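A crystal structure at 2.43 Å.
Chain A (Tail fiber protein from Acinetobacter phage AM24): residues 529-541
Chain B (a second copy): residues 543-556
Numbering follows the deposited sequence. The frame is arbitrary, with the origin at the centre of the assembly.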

# COMPACT_ATOMS: atom_id res chain seq x y z
N THR A 529 7.48 52.97 -1.43
CA THR A 529 7.91 53.87 -2.49
C THR A 529 9.42 53.74 -2.71
O THR A 529 10.20 53.82 -1.76
CB THR A 529 7.55 55.31 -2.15
OG1 THR A 529 6.13 55.41 -1.99
CG2 THR A 529 8.00 56.25 -3.25
N GLY A 530 9.81 53.51 -3.96
CA GLY A 530 11.21 53.44 -4.34
C GLY A 530 11.82 52.05 -4.32
O GLY A 530 13.00 51.91 -4.67
N ALA A 531 11.07 51.03 -3.93
CA ALA A 531 11.62 49.68 -3.85
C ALA A 531 11.95 49.16 -5.24
O ALA A 531 11.32 49.52 -6.24
CB ALA A 531 10.64 48.74 -3.15
N THR A 532 12.95 48.29 -5.30
CA THR A 532 13.37 47.67 -6.55
C THR A 532 13.32 46.15 -6.40
O THR A 532 13.39 45.61 -5.29
CB THR A 532 14.78 48.10 -6.95
OG1 THR A 532 15.19 47.37 -8.12
CG2 THR A 532 15.76 47.80 -5.83
N THR A 533 13.21 45.47 -7.54
CA THR A 533 13.25 44.01 -7.55
C THR A 533 14.67 43.46 -7.55
O THR A 533 14.85 42.27 -7.27
CB THR A 533 12.51 43.46 -8.78
OG1 THR A 533 13.17 43.90 -9.97
CG2 THR A 533 11.06 43.93 -8.79
N ASP A 534 15.67 44.28 -7.88
CA ASP A 534 17.05 43.81 -7.90
C ASP A 534 17.47 43.36 -6.50
O ASP A 534 17.13 43.99 -5.50
CB ASP A 534 17.99 44.92 -8.39
CG ASP A 534 17.64 45.42 -9.78
OD1 ASP A 534 16.96 44.69 -10.53
OD2 ASP A 534 18.04 46.55 -10.12
N VAL A 535 18.20 42.26 -6.45
CA VAL A 535 18.79 41.76 -5.21
C VAL A 535 20.29 41.65 -5.40
O VAL A 535 20.76 41.28 -6.49
CB VAL A 535 18.18 40.42 -4.77
CG1 VAL A 535 16.76 40.63 -4.25
CG2 VAL A 535 18.21 39.42 -5.92
N TYR A 536 21.05 41.95 -4.36
CA TYR A 536 22.49 42.08 -4.46
C TYR A 536 23.19 40.97 -3.70
O TYR A 536 22.65 40.42 -2.73
CB TYR A 536 22.94 43.45 -3.94
CG TYR A 536 22.07 44.58 -4.47
CD1 TYR A 536 22.26 45.08 -5.76
CD2 TYR A 536 21.05 45.12 -3.70
CE1 TYR A 536 21.46 46.10 -6.25
CE2 TYR A 536 20.25 46.14 -4.19
CZ TYR A 536 20.46 46.62 -5.47
OH TYR A 536 19.68 47.64 -5.97
N VAL A 537 24.39 40.62 -4.16
CA VAL A 537 25.17 39.52 -3.62
C VAL A 537 26.52 40.06 -3.14
O VAL A 537 27.15 40.87 -3.83
CB VAL A 537 25.38 38.40 -4.66
CG1 VAL A 537 26.36 37.36 -4.15
CG2 VAL A 537 24.05 37.77 -5.04
N ALA A 538 26.95 39.60 -1.97
CA ALA A 538 28.31 39.77 -1.49
C ALA A 538 28.91 38.40 -1.26
O ALA A 538 28.30 37.55 -0.60
CB ALA A 538 28.35 40.60 -0.21
N ALA A 539 30.10 38.17 -1.82
CA ALA A 539 30.78 36.89 -1.74
C ALA A 539 32.09 37.03 -0.96
O ALA A 539 32.69 38.10 -0.90
CB ALA A 539 31.08 36.35 -3.14
N SER A 540 32.52 35.91 -0.38
CA SER A 540 33.78 35.88 0.35
C SER A 540 34.42 34.52 0.16
O SER A 540 33.76 33.49 0.36
CB SER A 540 33.57 36.18 1.83
OG SER A 540 34.80 36.27 2.51
N LEU A 541 35.69 34.50 -0.21
CA LEU A 541 36.44 33.26 -0.37
C LEU A 541 36.82 32.75 1.02
O LEU A 541 37.74 33.26 1.65
CB LEU A 541 37.68 33.48 -1.23
CG LEU A 541 38.53 32.26 -1.56
CD1 LEU A 541 37.75 31.26 -2.41
CD2 LEU A 541 39.83 32.67 -2.26
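Chain B 543-556: GFTQLEGGVIDTVN

Both stretches are largely extended. Chain A begins as a loop and becomes a strand that runs through Leu A541 and continues later in the chain. Chain B enters as a strand at Gly B543, passes through a loop, and turns a corner at Ile B552. The strands 535-541 and 543-546 run in roughly opposite directions. Their crossing angle is 153°, and their axes approach to 6.1 Å.

The register follows this direction. Ser A540 lies opposite Thr B545, with CA atoms 5.7 Å apart. Next come Ala A538 and Leu B547, CA to CA 5.2 Å, then Tyr A536 and Gly B550, CA to CA 6.2 Å. The backbones are closest at the far end, where the CA atoms of Gly A530 and Asp B553 are 4.3 Å apart. No backbone hydrogen bond joins the two strands; side chains fill the space between them. The one backbone hydrogen bond across the contact lies in the loops, from Thr B554 N to Gly A530 O at 2.8 Å. Asp B553 CA also approaches Gly A530 O, at 3.2 Å, as a CA-H...O contact.

Along the chain A strand, Tyr A536, Ala A538 and Ser A540 point their CB atoms toward chain B. Val A537 and Ala A539 point away.

Tyr A536 has the largest area covered by chain B. Gly B550 CA lies over one face of its ring, 3.5 Å from the centroid, in a CH-pi contact. A CB on Gly B550 would clash with Tyr A536 CD2, and the backbone angles there also call for glycine. Tyr A536 OH donates a very short hydrogen bond of 2.4 Å to Val B551 O, near the ring plane.

Leu B547 packs between neighbours on the same side of the strand. Its CD2 is 3.7 Å from Tyr A536 CB, and its CG is 3.8 Å from Ala A538 CB. Ala A538 CB also lies 3.2 Å from Gln B546 O. Ser A540 CB meets Thr B545 CB at 3.5 Å. Water 1 bridges the chains here, 3.0 Å from Ser A540 OG and accepting from Phe B544 N at 3.3 Å.

At the other end, Gly A530 fits close to Asp B553, with CA 3.2 Å from OD1. A CB on Gly A530 would clash with that oxygen. Asp B553 OD1 also accepts a hydrogen bond from Val B555 N at 3.2 Å. Water 2 links Thr B554 OG1, at 2.7 Å, to Ala A531 O, at 3.1 Å.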

# COMPACT_ATOMS: atom_id res chain seq x y z
N GLY B 543 34.15 32.27 8.65
CA GLY B 543 33.84 33.03 7.46
C GLY B 543 32.92 34.18 7.78
O GLY B 543 32.14 34.13 8.74
N PHE B 544 33.01 35.24 6.98
CA PHE B 544 32.16 36.40 7.16
C PHE B 544 32.09 37.17 5.84
O PHE B 544 33.10 37.31 5.15
CB PHE B 544 32.67 37.31 8.28
CG PHE B 544 31.84 38.55 8.48
CD1 PHE B 544 30.69 38.52 9.25
CD2 PHE B 544 32.20 39.75 7.88
CE1 PHE B 544 29.92 39.65 9.43
CE2 PHE B 544 31.44 40.89 8.05
CZ PHE B 544 30.30 40.84 8.83
N THR B 545 30.90 37.64 5.50
CA THR B 545 30.74 38.53 4.36
C THR B 545 29.49 39.37 4.59
O THR B 545 28.53 38.92 5.23
CB THR B 545 30.64 37.77 3.03
OG1 THR B 545 30.29 38.69 1.98
CG2 THR B 545 29.61 36.68 3.10
N GLN B 546 29.53 40.60 4.09
CA GLN B 546 28.41 41.52 4.23
C GLN B 546 28.29 42.34 2.97
O GLN B 546 29.26 42.54 2.23
CB GLN B 546 28.59 42.45 5.44
CG GLN B 546 29.70 43.48 5.29
CD GLN B 546 30.04 44.17 6.60
OE1 GLN B 546 29.15 44.58 7.35
NE2 GLN B 546 31.33 44.28 6.88
N LEU B 547 27.07 42.81 2.71
CA LEU B 547 26.85 43.71 1.59
C LEU B 547 27.20 45.13 2.00
O LEU B 547 26.81 45.59 3.08
CB LEU B 547 25.39 43.63 1.13
CG LEU B 547 25.12 42.47 0.18
CD1 LEU B 547 23.70 41.94 0.37
CD2 LEU B 547 25.36 42.89 -1.26
N GLU B 548 27.97 45.82 1.16
CA GLU B 548 28.39 47.19 1.43
C GLU B 548 27.67 48.22 0.56
O GLU B 548 27.93 49.41 0.70
CB GLU B 548 29.91 47.32 1.22
CG GLU B 548 30.73 46.36 2.08
CD GLU B 548 32.22 46.46 1.80
OE1 GLU B 548 32.94 45.46 2.02
OE2 GLU B 548 32.69 47.54 1.37
N GLY B 549 26.78 47.78 -0.32
CA GLY B 549 26.04 48.69 -1.17
C GLY B 549 24.90 47.96 -1.85
O GLY B 549 24.69 46.76 -1.65
N GLY B 550 24.17 48.71 -2.67
CA GLY B 550 23.00 48.19 -3.33
C GLY B 550 21.78 49.06 -3.09
O GLY B 550 21.31 49.16 -1.95
N VAL B 551 21.26 49.68 -4.14
CA VAL B 551 20.12 50.59 -4.01
C VAL B 551 18.89 49.80 -3.57
O VAL B 551 18.49 48.83 -4.21
CB VAL B 551 19.85 51.32 -5.34
CG1 VAL B 551 18.77 52.37 -5.15
CG2 VAL B 551 21.13 51.94 -5.87
N ILE B 552 18.28 50.24 -2.47
CA ILE B 552 17.03 49.67 -1.99
C ILE B 552 15.86 50.64 -2.08
O ILE B 552 14.71 50.21 -1.91
CB ILE B 552 17.16 49.13 -0.55
CG1 ILE B 552 17.59 50.26 0.39
CG2 ILE B 552 18.15 47.98 -0.50
CD1 ILE B 552 17.81 49.81 1.82
N ASP B 553 16.12 51.92 -2.34
CA ASP B 553 15.08 52.95 -2.44
C ASP B 553 15.53 53.95 -3.50
O ASP B 553 16.24 54.91 -3.20
CB ASP B 553 14.83 53.62 -1.10
CG ASP B 553 13.75 54.69 -1.16
OD1 ASP B 553 13.11 54.87 -2.22
OD2 ASP B 553 13.53 55.37 -0.14
N THR B 554 15.11 53.72 -4.75
CA THR B 554 15.52 54.55 -5.87
C THR B 554 14.92 55.95 -5.84
O THR B 554 15.37 56.81 -6.60
CB THR B 554 15.14 53.87 -7.18
OG1 THR B 554 13.72 53.85 -7.31
CG2 THR B 554 15.67 52.44 -7.20
N VAL B 555 13.92 56.19 -4.99
CA VAL B 555 13.32 57.52 -4.91
C VAL B 555 14.12 58.40 -3.96
O VAL B 555 14.46 59.55 -4.29
CB VAL B 555 11.85 57.41 -4.48
CG1 VAL B 555 11.34 58.75 -3.96
CG2 VAL B 555 10.99 56.91 -5.63
N ASN B 556 14.45 57.89 -2.78
CA ASN B 556 15.19 58.64 -1.78
C ASN B 556 16.69 58.34 -1.80
O ASN B 556 17.43 58.93 -1.01
CB ASN B 556 14.62 58.36 -0.38
CG ASN B 556 13.15 58.72 -0.27
OD1 ASN B 556 12.31 57.88 0.05
ND2 ASN B 556 12.83 59.98 -0.54
O HOH W 1 35.71 35.10 5.09
O HOH W 2 11.76 52.03 -7.93